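Local coordinates for adenylate cyclase-like protein (Chlamydia trachomatis, PDB 4QO6), which is, as CdsD, a structural protein of the inner membrane ring of the type III secretion system, represented here by part of its periplasmic region, at residues W75-N79 with S92-P96; G99-I103 with F124-L130; F22-R26 with L38-V42; L82-F88 with C115-Y119. All blocks are in the same frame, centred on the assembly; numbering follows the deposited sequence. Where two conformers were deposited one is given.

Contact 1 (W75-N79 with S92-P96)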
loop_
_atom_site.group_PDB
_atom_site.type_symbol
_atom_site.label_atom_id
_atom_site.label_comp_id
_atom_site.label_asym_id
_atom_site.label_seq_id
_atom_site.Cartn_x
_atom_site.Cartn_y
_atom_site.Cartn_z
ATOM N N TRP A 75 7.305 -3.091 -12.150
ATOM C CA TRP A 75 7.371 -2.521 -10.796
ATOM C C TRP A 75 8.739 -2.534 -10.179
ATOM O O TRP A 75 9.019 -1.678 -9.332
ATOM C CB TRP A 75 6.278 -3.054 -9.825
ATOM C CG TRP A 75 6.233 -4.509 -9.586
ATOM C CD1 TRP A 75 5.380 -5.390 -10.162
ATOM C CD2 TRP A 75 7.051 -5.261 -8.672
ATOM N NE1 TRP A 75 5.641 -6.682 -9.702
ATOM C CE2 TRP A 75 6.663 -6.626 -8.781
ATOM C CE3 TRP A 75 8.100 -4.933 -7.826
ATOM C CZ2 TRP A 75 7.285 -7.668 -8.026
ATOM C CZ3 TRP A 75 8.746 -5.986 -7.063
ATOM C CH2 TRP A 75 8.291 -7.335 -7.166
ATOM N N GLN A 76 9.609 -3.508 -10.539
ATOM C CA GLN A 76 10.975 -3.474 -10.019
ATOM C C GLN A 76 11.741 -2.201 -10.542
ATOM O O GLN A 76 12.495 -1.584 -9.807
ATOM C CB GLN A 76 11.743 -4.724 -10.417
ATOM C CG GLN A 76 11.409 -5.925 -9.535
ATOM C CD GLN A 76 12.119 -7.185 -10.007
ATOM O OE1 GLN A 76 12.537 -7.279 -11.181
ATOM N NE2 GLN A 76 12.197 -8.204 -9.115
ATOM N N GLU A 77 11.588 -1.925 -11.831
ATOM C CA GLU A 77 12.147 -0.750 -12.470
ATOM C C GLU A 77 11.659 0.492 -11.712
ATOM O O GLU A 77 12.441 1.280 -11.293
ATOM C CB GLU A 77 11.745 -0.711 -13.947
ATOM C CG GLU A 77 12.130 0.573 -14.689
ATOM C CD GLU A 77 11.013 1.183 -15.564
ATOM O OE1 GLU A 77 10.362 0.440 -16.364
ATOM O OE2 GLU A 77 10.787 2.433 -15.463
ATOM N N MET A 78 10.374 0.624 -11.476
ATOM C CA MET A 78 9.835 1.794 -10.786
ATOM C C MET A 78 10.391 1.941 -9.356
ATOM O O MET A 78 10.681 3.047 -8.915
ATOM C CB MET A 78 8.273 1.742 -10.813
ATOM C CG MET A 78 7.495 3.013 -10.367
ATOM S SD MET A 78 7.743 4.669 -11.218
ATOM C CE MET A 78 8.207 4.154 -12.855
ATOM N N ASN A 79 10.566 0.817 -8.650
ATOM C CA ASN A 79 11.106 0.815 -7.299
ATOM C C ASN A 79 12.511 1.262 -7.300
ATOM O O ASN A 79 12.934 1.886 -6.333
ATOM C CB ASN A 79 11.047 -0.588 -6.640
ATOM C CG ASN A 79 9.641 -0.968 -6.269
ATOM O OD1 ASN A 79 8.777 -0.084 -6.224
ATOM N ND2 ASN A 79 9.370 -2.303 -6.038
ATOM N N SER A 92 6.934 2.144 -2.303
ATOM C CA SER A 92 7.181 1.083 -3.262
ATOM C C SER A 92 5.949 0.630 -4.032
ATOM O O SER A 92 4.830 0.895 -3.640
ATOM C CB SER A 92 7.801 -0.104 -2.569
ATOM O OG SER A 92 6.991 -0.552 -1.543
ATOM N N MET A 93 6.202 -0.071 -5.133
ATOM C CA MET A 93 5.190 -0.543 -6.039
ATOM C C MET A 93 5.293 -2.078 -6.174
ATOM O O MET A 93 6.412 -2.648 -6.207
ATOM C CB MET A 93 5.346 0.095 -7.418
ATOM C CG MET A 93 4.314 -0.374 -8.454
ATOM S SD MET A 93 4.424 0.512 -10.026
ATOM C CE MET A 93 3.612 2.008 -9.490
ATOM N N GLN A 94 4.119 -2.682 -6.250
ATOM C CA GLN A 94 3.903 -4.112 -6.396
ATOM C C GLN A 94 2.743 -4.302 -7.380
ATOM O O GLN A 94 2.180 -3.340 -7.885
ATOM C CB GLN A 94 3.549 -4.802 -5.045
ATOM C CG GLN A 94 4.616 -4.711 -3.947
ATOM C CD GLN A 94 5.996 -5.385 -4.244
ATOM O OE1 GLN A 94 6.063 -6.589 -4.579
ATOM N NE2 GLN A 94 7.114 -4.611 -4.053
ATOM N N SER A 95 2.445 -5.563 -7.645
ATOM C CA SER A 95 1.366 -5.982 -8.479
ATOM C C SER A 95 0.783 -7.280 -7.926
ATOM O O SER A 95 1.455 -8.306 -8.020
ATOM C CB SER A 95 1.872 -6.315 -9.862
ATOM O OG SER A 95 0.774 -6.851 -10.607
ATOM N N PRO A 96 -0.458 -7.243 -7.386
ATOM C CA PRO A 96 -1.013 -8.475 -6.827
ATOM C C PRO A 96 -1.617 -9.350 -7.946
ATOM O O PRO A 96 -1.933 -10.499 -7.746
ATOM C CB PRO A 96 -2.091 -7.965 -5.886
ATOM C CG PRO A 96 -2.534 -6.706 -6.544
ATOM C CD PRO A 96 -1.276 -6.073 -7.039
#
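An amide side chain can pair with a strand edge much as a neighbouring strand would, and Asn-79 does so here. Its OD1 accepts a hydrogen bond from Met-93 N (2.8 Å) while its ND2 donates to Met-93 O (3.0 Å), so one residue of helix 71-83 engages both backbone polar groups of one residue of strand 92-95. The two short axes run almost antiparallel, at 176° and 7.5 Å apart at closest approach.

The aromatic part belongs to Trp-75, one helical turn earlier. Gln-94 CA lies over the five-membered ring, 4.1 Å from its centroid and 15° off the normal, a CH-pi contact; Trp-75 CH2 is 3.5 Å from Gln-94 OE1, and Trp-75 CD1 3.6 Å from Ser-95 CB. Apolar packing completes the interface: Trp-75 CB meets Met-93 CG at 3.6 Å, and Met-78 CG approaches Met-93 SD at 4.0 Å.

Within the PD2 domain, a periplasmic module of the BON clan, strand 92-95 is the outermost strand on its side of a three-stranded sheet. Its neighbour 100-107 takes the backbone bonds of Ser-92 and Gln-94, Ser-95 OG bonds Ile-100 O, Met-78 also touches Leu-120 and His-123 of helix 110-123, and both methionines touch Phe-124.

Contact 2 (G99-I103 with F124-L130)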
loop_
_atom_site.group_PDB
_atom_site.type_symbol
_atom_site.label_atom_id
_atom_site.label_comp_id
_atom_site.label_asym_id
_atom_site.label_seq_id
_atom_site.Cartn_x
_atom_site.Cartn_y
_atom_site.Cartn_z
ATOM N N GLY A 99 -1.694 -6.961 -14.704
ATOM C CA GLY A 99 -2.420 -5.781 -15.064
ATOM C C GLY A 99 -2.920 -4.915 -13.922
ATOM O O GLY A 99 -3.554 -3.919 -14.196
ATOM N N ILE A 100 -2.602 -5.228 -12.676
ATOM C CA ILE A 100 -2.980 -4.368 -11.541
ATOM C C ILE A 100 -1.698 -3.985 -10.807
ATOM O O ILE A 100 -0.964 -4.888 -10.355
ATOM C CB ILE A 100 -3.865 -5.076 -10.475
ATOM C CG1 ILE A 100 -5.130 -5.737 -11.052
ATOM C CG2 ILE A 100 -4.298 -4.089 -9.414
ATOM C CD1 ILE A 100 -6.081 -4.799 -11.763
ATOM N N PHE A 101 -1.445 -2.663 -10.689
ATOM C CA PHE A 101 -0.303 -2.143 -9.928
ATOM C C PHE A 101 -0.800 -1.383 -8.675
ATOM O O PHE A 101 -1.795 -0.648 -8.741
ATOM C CB PHE A 101 0.577 -1.213 -10.788
ATOM C CG PHE A 101 1.223 -1.920 -11.946
ATOM C CD1 PHE A 101 2.367 -2.669 -11.765
ATOM C CD2 PHE A 101 0.629 -1.943 -13.149
ATOM C CE1 PHE A 101 2.936 -3.359 -12.789
ATOM C CE2 PHE A 101 1.215 -2.591 -14.193
ATOM C CZ PHE A 101 2.355 -3.310 -14.006
ATOM N N VAL A 102 -0.070 -1.559 -7.560
ATOM C CA VAL A 102 -0.413 -1.010 -6.262
ATOM C C VAL A 102 0.796 -0.263 -5.718
ATOM O O VAL A 102 1.891 -0.815 -5.680
ATOM C CB VAL A 102 -0.767 -2.119 -5.261
ATOM C CG1 VAL A 102 -1.055 -1.525 -3.883
ATOM C CG2 VAL A 102 -1.987 -2.913 -5.742
ATOM N N ILE A 103 0.602 0.997 -5.348
ATOM C CA ILE A 103 1.671 1.852 -4.831
ATOM C C ILE A 103 1.348 2.079 -3.342
ATOM O O ILE A 103 0.214 2.461 -2.997
ATOM C CB ILE A 103 1.794 3.197 -5.634
ATOM C CG1 ILE A 103 2.919 4.085 -5.100
ATOM C CG2 ILE A 103 0.537 4.036 -5.592
ATOM C CD1 ILE A 103 4.227 3.786 -5.764
ATOM N N PHE A 124 5.750 6.723 -15.105
ATOM C CA PHE A 124 5.060 5.445 -15.094
ATOM C C PHE A 124 4.154 5.278 -16.323
ATOM O O PHE A 124 3.331 6.120 -16.565
ATOM C CB PHE A 124 4.229 5.300 -13.816
ATOM C CG PHE A 124 3.759 3.887 -13.562
ATOM C CD1 PHE A 124 4.629 2.847 -13.605
ATOM C CD2 PHE A 124 2.439 3.609 -13.339
ATOM C CE1 PHE A 124 4.216 1.528 -13.380
ATOM C CE2 PHE A 124 2.015 2.305 -13.117
ATOM C CZ PHE A 124 2.911 1.269 -13.113
ATOM N N ASN A 125 4.281 4.152 -17.032
ATOM C CA ASN A 125 3.495 3.868 -18.241
ATOM C C ASN A 125 2.140 3.225 -18.056
ATOM O O ASN A 125 1.467 2.959 -19.031
ATOM C CB ASN A 125 4.268 2.967 -19.207
ATOM C CG ASN A 125 5.381 3.690 -19.921
ATOM O OD1 ASN A 125 5.222 4.835 -20.364
ATOM N ND2 ASN A 125 6.531 3.022 -20.046
ATOM N N TYR A 126 1.716 2.946 -16.833
ATOM C CA TYR A 126 0.440 2.273 -16.616
ATOM C C TYR A 126 -0.435 2.867 -15.542
ATOM O O TYR A 126 -0.965 2.143 -14.716
ATOM C CB TYR A 126 0.717 0.798 -16.316
ATOM C CG TYR A 126 1.510 0.118 -17.427
ATOM C CD1 TYR A 126 0.899 -0.315 -18.566
ATOM C CD2 TYR A 126 2.866 -0.133 -17.282
ATOM C CE1 TYR A 126 1.606 -0.945 -19.586
ATOM C CE2 TYR A 126 3.588 -0.785 -18.276
ATOM C CZ TYR A 126 2.942 -1.175 -19.425
ATOM O OH TYR A 126 3.696 -1.739 -20.401
ATOM N N LEU A 127 -0.562 4.175 -15.530
ATOM C CA LEU A 127 -1.402 4.911 -14.566
ATOM C C LEU A 127 -2.825 4.481 -14.509
ATOM O O LEU A 127 -3.426 4.545 -13.466
ATOM C CB LEU A 127 -1.424 6.430 -14.909
ATOM C CG LEU A 127 -0.091 7.156 -14.585
ATOM C CD1 LEU A 127 -0.026 8.510 -15.276
ATOM C CD2 LEU A 127 0.065 7.344 -13.085
ATOM N N SER A 128 -3.430 4.129 -15.632
ATOM C CA SER A 128 -4.837 3.736 -15.589
ATOM C C SER A 128 -5.008 2.403 -14.868
ATOM O O SER A 128 -6.088 2.085 -14.523
ATOM C CB SER A 128 -5.466 3.650 -16.995
ATOM O OG SER A 128 -4.645 2.970 -17.922
ATOM N N LEU A 129 -3.941 1.650 -14.612
ATOM C CA LEU A 129 -4.016 0.321 -13.973
ATOM C C LEU A 129 -3.509 0.453 -12.543
ATOM O O LEU A 129 -3.359 -0.559 -11.852
ATOM C CB LEU A 129 -3.101 -0.684 -14.723
ATOM C CG LEU A 129 -3.347 -0.857 -16.246
ATOM C CD1 LEU A 129 -2.508 -1.961 -16.883
ATOM C CD2 LEU A 129 -4.810 -1.084 -16.509
ATOM N N LEU A 130 -3.214 1.680 -12.102
ATOM C CA LEU A 130 -2.588 1.878 -10.771
ATOM C C LEU A 130 -3.558 2.148 -9.640
ATOM O O LEU A 130 -4.348 3.102 -9.713
ATOM C CB LEU A 130 -1.626 3.070 -10.836
ATOM C CG LEU A 130 -0.783 3.503 -9.623
ATOM C CD1 LEU A 130 0.102 2.364 -9.182
ATOM C CD2 LEU A 130 0.066 4.748 -10.026
#
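Three aromatic rings, Phe-101, Phe-124 and Tyr-126, cluster where a strand meets the loop that leads into its parallel neighbour. Phe-124, the first residue to leave helical geometry after helix 110-123, directs its edge at the face of Phe-101 in a T-shaped pair: the centroids are 5.4 Å apart, the planes stand at 87°, and Phe-124 CZ reaches within 3.8 Å of Phe-101 CG. Tyr-126 is placed differently. Its plane is inclined only 23° to that of Phe-101, but the rings are slid so far apart that they barely overlap.

The loop then tightens into a 3-10 segment, 127-129, whose last residue already accepts the bond from Phe-101 N: Leu-129 O lies 3.1 Å from that nitrogen, at a nearly straight 173°. Phe-101 O receives a CA-H...O contact from Leu-130 CA at 3.3 Å. Phe-101 and Leu-130 form a parallel bridge with side chains on the same face of the sheet, and Leu-130 CD1 packs against Phe-101 CB (3.9 Å) and Ile-103 CG2 (4.0 Å).

Strand 100-107, helix 110-123 and parallel strand 130-136 form a beta-alpha-beta crossover of the PD2 domain, which this contact closes. Val-74 of helix 71-83 packs on both Phe-101 and Phe-124, while Tyr-126 meets His-41 edge-to-face. Backbone bonding continues at Asp-131 and Lys-133; between these two segments, one conventional hydrogen bond implies mostly aromatic and aliphatic packing.

Contact 3 (F22-R26 with L38-V42)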
loop_
_atom_site.group_PDB
_atom_site.type_symbol
_atom_site.label_atom_id
_atom_site.label_comp_id
_atom_site.label_asym_id
_atom_site.label_seq_id
_atom_site.Cartn_x
_atom_site.Cartn_y
_atom_site.Cartn_z
ATOM N N PHE A 22 -3.831 -17.017 -18.732
ATOM C CA PHE A 22 -3.031 -15.803 -18.535
ATOM C C PHE A 22 -4.027 -14.671 -18.659
ATOM O O PHE A 22 -4.353 -14.183 -19.745
ATOM C CB PHE A 22 -1.977 -15.791 -19.595
ATOM C CG PHE A 22 -1.040 -16.999 -19.531
ATOM C CD1 PHE A 22 0.022 -17.037 -18.629
ATOM C CD2 PHE A 22 -1.199 -18.057 -20.374
ATOM C CE1 PHE A 22 0.878 -18.133 -18.582
ATOM C CE2 PHE A 22 -0.352 -19.169 -20.323
ATOM C CZ PHE A 22 0.681 -19.210 -19.437
ATOM N N PRO A 23 -4.655 -14.321 -17.559
ATOM C CA PRO A 23 -5.677 -13.284 -17.697
ATOM C C PRO A 23 -5.009 -11.943 -18.165
ATOM O O PRO A 23 -3.825 -11.721 -17.871
ATOM C CB PRO A 23 -6.237 -13.130 -16.261
ATOM C CG PRO A 23 -5.792 -14.343 -15.510
ATOM C CD PRO A 23 -4.507 -14.800 -16.177
ATOM N N THR A 24 -5.807 -11.150 -18.872
ATOM C CA THR A 24 -5.456 -9.944 -19.644
ATOM C C THR A 24 -4.823 -10.230 -20.989
ATOM O O THR A 24 -4.619 -9.279 -21.803
ATOM C CB THR A 24 -4.575 -8.955 -18.930
ATOM O OG1 THR A 24 -3.264 -9.486 -18.850
ATOM C CG2 THR A 24 -5.069 -8.620 -17.518
ATOM N N VAL A 25 -4.421 -11.466 -21.249
ATOM C CA VAL A 25 -3.763 -11.685 -22.522
ATOM C C VAL A 25 -4.816 -11.756 -23.603
ATOM O O VAL A 25 -5.899 -12.361 -23.386
ATOM C CB VAL A 25 -2.893 -12.867 -22.529
ATOM C CG1 VAL A 25 -2.375 -13.136 -23.943
ATOM C CG2 VAL A 25 -1.740 -12.667 -21.580
ATOM N N ARG A 26 -4.539 -11.045 -24.706
ATOM C CA ARG A 26 -5.355 -11.018 -25.923
ATOM C C ARG A 26 -4.527 -11.391 -27.155
ATOM O O ARG A 26 -3.319 -11.465 -27.093
ATOM C CB ARG A 26 -5.986 -9.629 -26.108
ATOM C CG ARG A 26 -6.810 -9.123 -24.912
ATOM C CD ARG A 26 -8.097 -9.966 -24.662
ATOM N NE ARG A 26 -8.878 -9.397 -23.527
ATOM C CZ ARG A 26 -8.831 -9.808 -22.276
ATOM N NH1 ARG A 26 -8.085 -10.843 -21.927
ATOM N NH2 ARG A 26 -9.581 -9.231 -21.348
ATOM N N LEU A 38 0.397 -11.544 -29.865
ATOM C CA LEU A 38 -0.032 -11.512 -28.476
ATOM C C LEU A 38 0.214 -10.146 -27.817
ATOM O O LEU A 38 1.330 -9.592 -27.938
ATOM C CB LEU A 38 0.821 -12.480 -27.690
ATOM C CG LEU A 38 0.662 -13.964 -28.008
ATOM C CD1 LEU A 38 1.583 -14.808 -27.134
ATOM C CD2 LEU A 38 -0.806 -14.339 -27.792
ATOM N N ILE A 39 -0.768 -9.697 -27.035
ATOM C CA ILE A 39 -0.635 -8.510 -26.197
ATOM C C ILE A 39 -1.211 -8.734 -24.803
ATOM O O ILE A 39 -1.986 -9.678 -24.598
ATOM C CB ILE A 39 -1.257 -7.270 -26.925
ATOM C CG1 ILE A 39 -0.763 -5.958 -26.311
ATOM C CG2 ILE A 39 -2.771 -7.243 -26.914
ATOM C CD1 ILE A 39 -1.066 -4.753 -27.192
ATOM N N GLY A 40 -0.803 -7.901 -23.840
ATOM C CA GLY A 40 -1.363 -7.853 -22.449
ATOM C C GLY A 40 -0.255 -7.999 -21.399
ATOM O O GLY A 40 0.849 -7.596 -21.687
ATOM N N HIS A 41 -0.546 -8.540 -20.193
ATOM C CA HIS A 41 0.349 -8.636 -19.032
ATOM C C HIS A 41 0.426 -10.080 -18.493
ATOM O O HIS A 41 -0.624 -10.787 -18.428
ATOM C CB HIS A 41 -0.211 -7.792 -17.877
ATOM C CG HIS A 41 -0.346 -6.334 -18.205
ATOM N ND1 HIS A 41 0.580 -5.389 -17.826
ATOM C CD2 HIS A 41 -1.283 -5.674 -18.918
ATOM C CE1 HIS A 41 0.213 -4.208 -18.285
ATOM N NE2 HIS A 41 -0.925 -4.358 -18.944
ATOM N N VAL A 42 1.621 -10.456 -18.030
ATOM C CA VAL A 42 1.833 -11.623 -17.174
ATOM C C VAL A 42 2.549 -11.194 -15.910
ATOM O O VAL A 42 3.191 -10.124 -15.873
ATOM C CB VAL A 42 2.617 -12.786 -17.867
ATOM C CG1 VAL A 42 1.861 -13.308 -19.082
ATOM C CG2 VAL A 42 3.953 -12.321 -18.317
HETATM O O HOH W 1 -1.604 -12.978 -17.408
#
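Arg-26 and Ile-39 each have 55 Å² covered, and between them they close an antiparallel hydrogen-bonded pair: Arg-26 N donates to Ile-39 O at 2.9 Å, and Ile-39 N returns a bond to Arg-26 O at 3.1 Å. Their side chains share a face, with Arg-26 CB 4.1 Å from Ile-39 CG2, while the guanidinium turns back so that NH1 bonds Val-25 O at 3.0 Å. This pair lies where the outermost strand 26-30 sets out alongside the last residues of its inner neighbour, 35-39, in the mixed sheet of the PD1 domain, a member of the BON clan. Val-25, with 50 Å² buried, precedes it as the last residue of a type II turn from Phe-22. Val-25 CA makes a CA-H...O contact to Ile-39 O at 3.4 Å; Val-25 CG1 packs on Leu-38 CD2 (4.3 Å) and CG2 on Val-42 CG1 (4.4 Å). Opposite the turn the chain bends at Gly-40, where a modelled CB would clash with Thr-24 O. Beyond the bend His-41 N donates to Thr-24 OG1 at 3.2 Å, and a water donates to Pro-23 O and His-41 O, 2.6 Å from each.

Contact 4 (L82-F88 with C115-Y119)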
loop_
_atom_site.group_PDB
_atom_site.type_symbol
_atom_site.label_atom_id
_atom_site.label_comp_id
_atom_site.label_asym_id
_atom_site.label_seq_id
_atom_site.Cartn_x
_atom_site.Cartn_y
_atom_site.Cartn_z
ATOM N N LEU A 82 12.248 5.107 -7.522
ATOM C CA LEU A 82 11.761 5.740 -6.308
ATOM C C LEU A 82 12.844 5.739 -5.220
ATOM O O LEU A 82 12.950 6.706 -4.464
ATOM C CB LEU A 82 10.522 5.052 -5.815
ATOM C CG LEU A 82 9.277 5.176 -6.692
ATOM C CD1 LEU A 82 8.306 4.069 -6.303
ATOM C CD2 LEU A 82 8.640 6.559 -6.556
ATOM N N SER A 83 13.659 4.675 -5.212
ATOM C CA SER A 83 14.726 4.404 -4.228
ATOM C C SER A 83 15.787 5.479 -4.276
ATOM O O SER A 83 16.374 5.762 -3.303
ATOM C CB SER A 83 15.419 3.045 -4.508
ATOM O OG SER A 83 16.401 3.079 -5.618
ATOM N N LYS A 84 16.047 6.018 -5.455
ATOM C CA LYS A 84 17.023 7.069 -5.694
ATOM C C LYS A 84 16.487 8.459 -5.431
ATOM O O LYS A 84 17.204 9.434 -5.557
ATOM C CB LYS A 84 17.429 6.999 -7.164
ATOM C CG LYS A 84 18.361 5.836 -7.431
ATOM C CD LYS A 84 18.615 5.552 -8.901
ATOM C CE LYS A 84 19.715 4.491 -9.029
ATOM N NZ LYS A 84 19.675 3.401 -7.985
ATOM N N ASN A 85 15.213 8.556 -5.106
ATOM C CA ASN A 85 14.574 9.834 -4.859
ATOM C C ASN A 85 14.386 10.101 -3.355
ATOM O O ASN A 85 13.581 9.472 -2.705
ATOM C CB ASN A 85 13.230 9.830 -5.570
ATOM C CG ASN A 85 12.686 11.202 -5.755
ATOM O OD1 ASN A 85 12.186 11.825 -4.804
ATOM N ND2 ASN A 85 12.772 11.698 -6.980
ATOM N N PRO A 86 15.106 11.072 -2.795
ATOM C CA PRO A 86 14.998 11.237 -1.323
ATOM C C PRO A 86 13.563 11.554 -0.842
ATOM O O PRO A 86 13.101 11.061 0.221
ATOM C CB PRO A 86 15.939 12.413 -1.044
ATOM C CG PRO A 86 15.898 13.241 -2.320
ATOM C CD PRO A 86 15.696 12.260 -3.459
ATOM N N GLU A 87 12.856 12.353 -1.633
ATOM C CA GLU A 87 11.438 12.623 -1.378
ATOM C C GLU A 87 10.581 11.317 -1.237
ATOM O O GLU A 87 9.688 11.258 -0.402
ATOM C CB GLU A 87 10.917 13.581 -2.473
ATOM C CG GLU A 87 9.502 14.137 -2.300
ATOM C CD GLU A 87 9.392 15.375 -1.411
ATOM O OE1 GLU A 87 10.350 15.679 -0.664
ATOM O OE2 GLU A 87 8.323 16.037 -1.444
ATOM N N PHE A 88 10.869 10.257 -2.011
ATOM C CA PHE A 88 9.959 9.086 -2.077
ATOM C C PHE A 88 10.498 7.742 -1.641
ATOM O O PHE A 88 9.846 6.754 -1.851
ATOM C CB PHE A 88 9.392 8.919 -3.489
ATOM C CG PHE A 88 8.827 10.169 -4.045
ATOM C CD1 PHE A 88 7.863 10.873 -3.348
ATOM C CD2 PHE A 88 9.244 10.641 -5.253
ATOM C CE1 PHE A 88 7.340 12.041 -3.846
ATOM C CE2 PHE A 88 8.735 11.818 -5.759
ATOM C CZ PHE A 88 7.785 12.519 -5.050
ATOM N N CYS A 115 3.338 15.831 -5.219
ATOM C CA CYS A 115 4.660 15.651 -5.837
ATOM C C CYS A 115 4.813 14.227 -6.447
ATOM O O CYS A 115 5.357 14.041 -7.540
ATOM C CB CYS A 115 5.747 15.904 -4.791
ATOM S SG CYS A 115 7.463 16.047 -5.382
ATOM N N LEU A 116 4.323 13.212 -5.728
ATOM C CA LEU A 116 4.425 11.809 -6.157
ATOM C C LEU A 116 3.578 11.601 -7.413
ATOM O O LEU A 116 4.054 10.983 -8.363
ATOM C CB LEU A 116 4.037 10.845 -5.037
ATOM C CG LEU A 116 4.151 9.337 -5.396
ATOM C CD1 LEU A 116 5.601 8.881 -5.609
ATOM C CD2 LEU A 116 3.462 8.474 -4.369
ATOM N N ALA A 117 2.364 12.165 -7.444
ATOM C CA ALA A 117 1.454 11.999 -8.574
ATOM C C ALA A 117 2.063 12.591 -9.850
ATOM O O ALA A 117 2.059 11.925 -10.912
ATOM C CB ALA A 117 0.120 12.648 -8.274
ATOM N N ASP A 118 2.624 13.815 -9.729
ATOM C CA ASP A 118 3.403 14.438 -10.814
ATOM C C ASP A 118 4.533 13.526 -11.257
ATOM O O ASP A 118 4.753 13.341 -12.448
ATOM C CB ASP A 118 4.113 15.733 -10.371
ATOM C CG ASP A 118 3.165 16.822 -9.928
ATOM O OD1 ASP A 118 1.960 16.776 -10.319
ATOM O OD2 ASP A 118 3.662 17.743 -9.194
ATOM N N TYR A 119 5.305 13.045 -10.293
ATOM C CA TYR A 119 6.428 12.175 -10.596
ATOM C C TYR A 119 5.963 10.941 -11.432
ATOM O O TYR A 119 6.546 10.611 -12.481
ATOM C CB TYR A 119 7.106 11.772 -9.301
ATOM C CG TYR A 119 8.355 11.028 -9.514
ATOM C CD1 TYR A 119 9.533 11.692 -9.830
ATOM C CD2 TYR A 119 8.380 9.639 -9.428
ATOM C CE1 TYR A 119 10.707 10.990 -10.074
ATOM C CE2 TYR A 119 9.545 8.943 -9.686
ATOM C CZ TYR A 119 10.697 9.611 -9.999
ATOM O OH TYR A 119 11.838 8.879 -10.252
#
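Side chains alone can fasten the end of one helix, and the chain that follows it, to another helix: the end of helix 71-83 and the residues up to Phe-88 pack on 115-119 of helix 110-123 without one hydrogen bond between the segments. Cys-115 comes first. Its SG lies 3.6 Å from Phe-88 CZ and 4.8 Å from the ring centroid, an oblique sulfur-aromatic contact, and Glu-87 OE2, in a poorly ordered side chain, is 4.0 Å from the same SG.

Leu-116 follows and takes the face of that ring. Its CD1 stands 3.8 Å from the Phe-88 centroid, 13° off the normal, in a CH-pi contact, while Leu-116 CB approaches Phe-88 CE1 at 3.7 Å. The same CD1 also reaches Leu-82 CD2 at 3.9 Å, so this leucine joins the last turn of helix 71-83 to the loop after it.

One helical turn beyond Cys-115, Tyr-119 points toward 82-88. Its ring and that of Phe-88 are inclined at 50° with centroids 5.5 Å apart; Tyr-119 CG is 3.9 Å from Phe-88 CE2. Leu-82 CD2 touches Tyr-119 CE2 at 4.0 Å, and Asn-85 ND2 comes within 3.8 Å of Tyr-119 CE1.

Leu-82 also meets Ile-103 and Leu-116 meets Leu-107, both on strand 100-107. Two helices packed together and against a small mixed sheet are characteristic of the alpha/beta fold of BON-clan modules, here the periplasmic PD2 domain.

From the N terminus, contact 3 comes first, closing the loop that carries the 26-30/35-39 hairpin of the PD1 domain; it ends before the other three open. Contact 1 then joins helix 71-83 to strand 92-95 across the end of the helix and the loop that follows. Contact 4 starts farther along the same helix and reaches helix 110-123, so its segments alternate with those of contact 1. Contact 2, in series after contact 1, joins strand 100-107 to the loop leading into 130-136 and crosses contact 4. Contacts 1, 2 and 4 thus tie both PD2 helices to one sheet, whereas His-41, packing against Leu-129, Gly-99 and Tyr-126, links contact 3 to contact 2 across the PD1-PD2 junction.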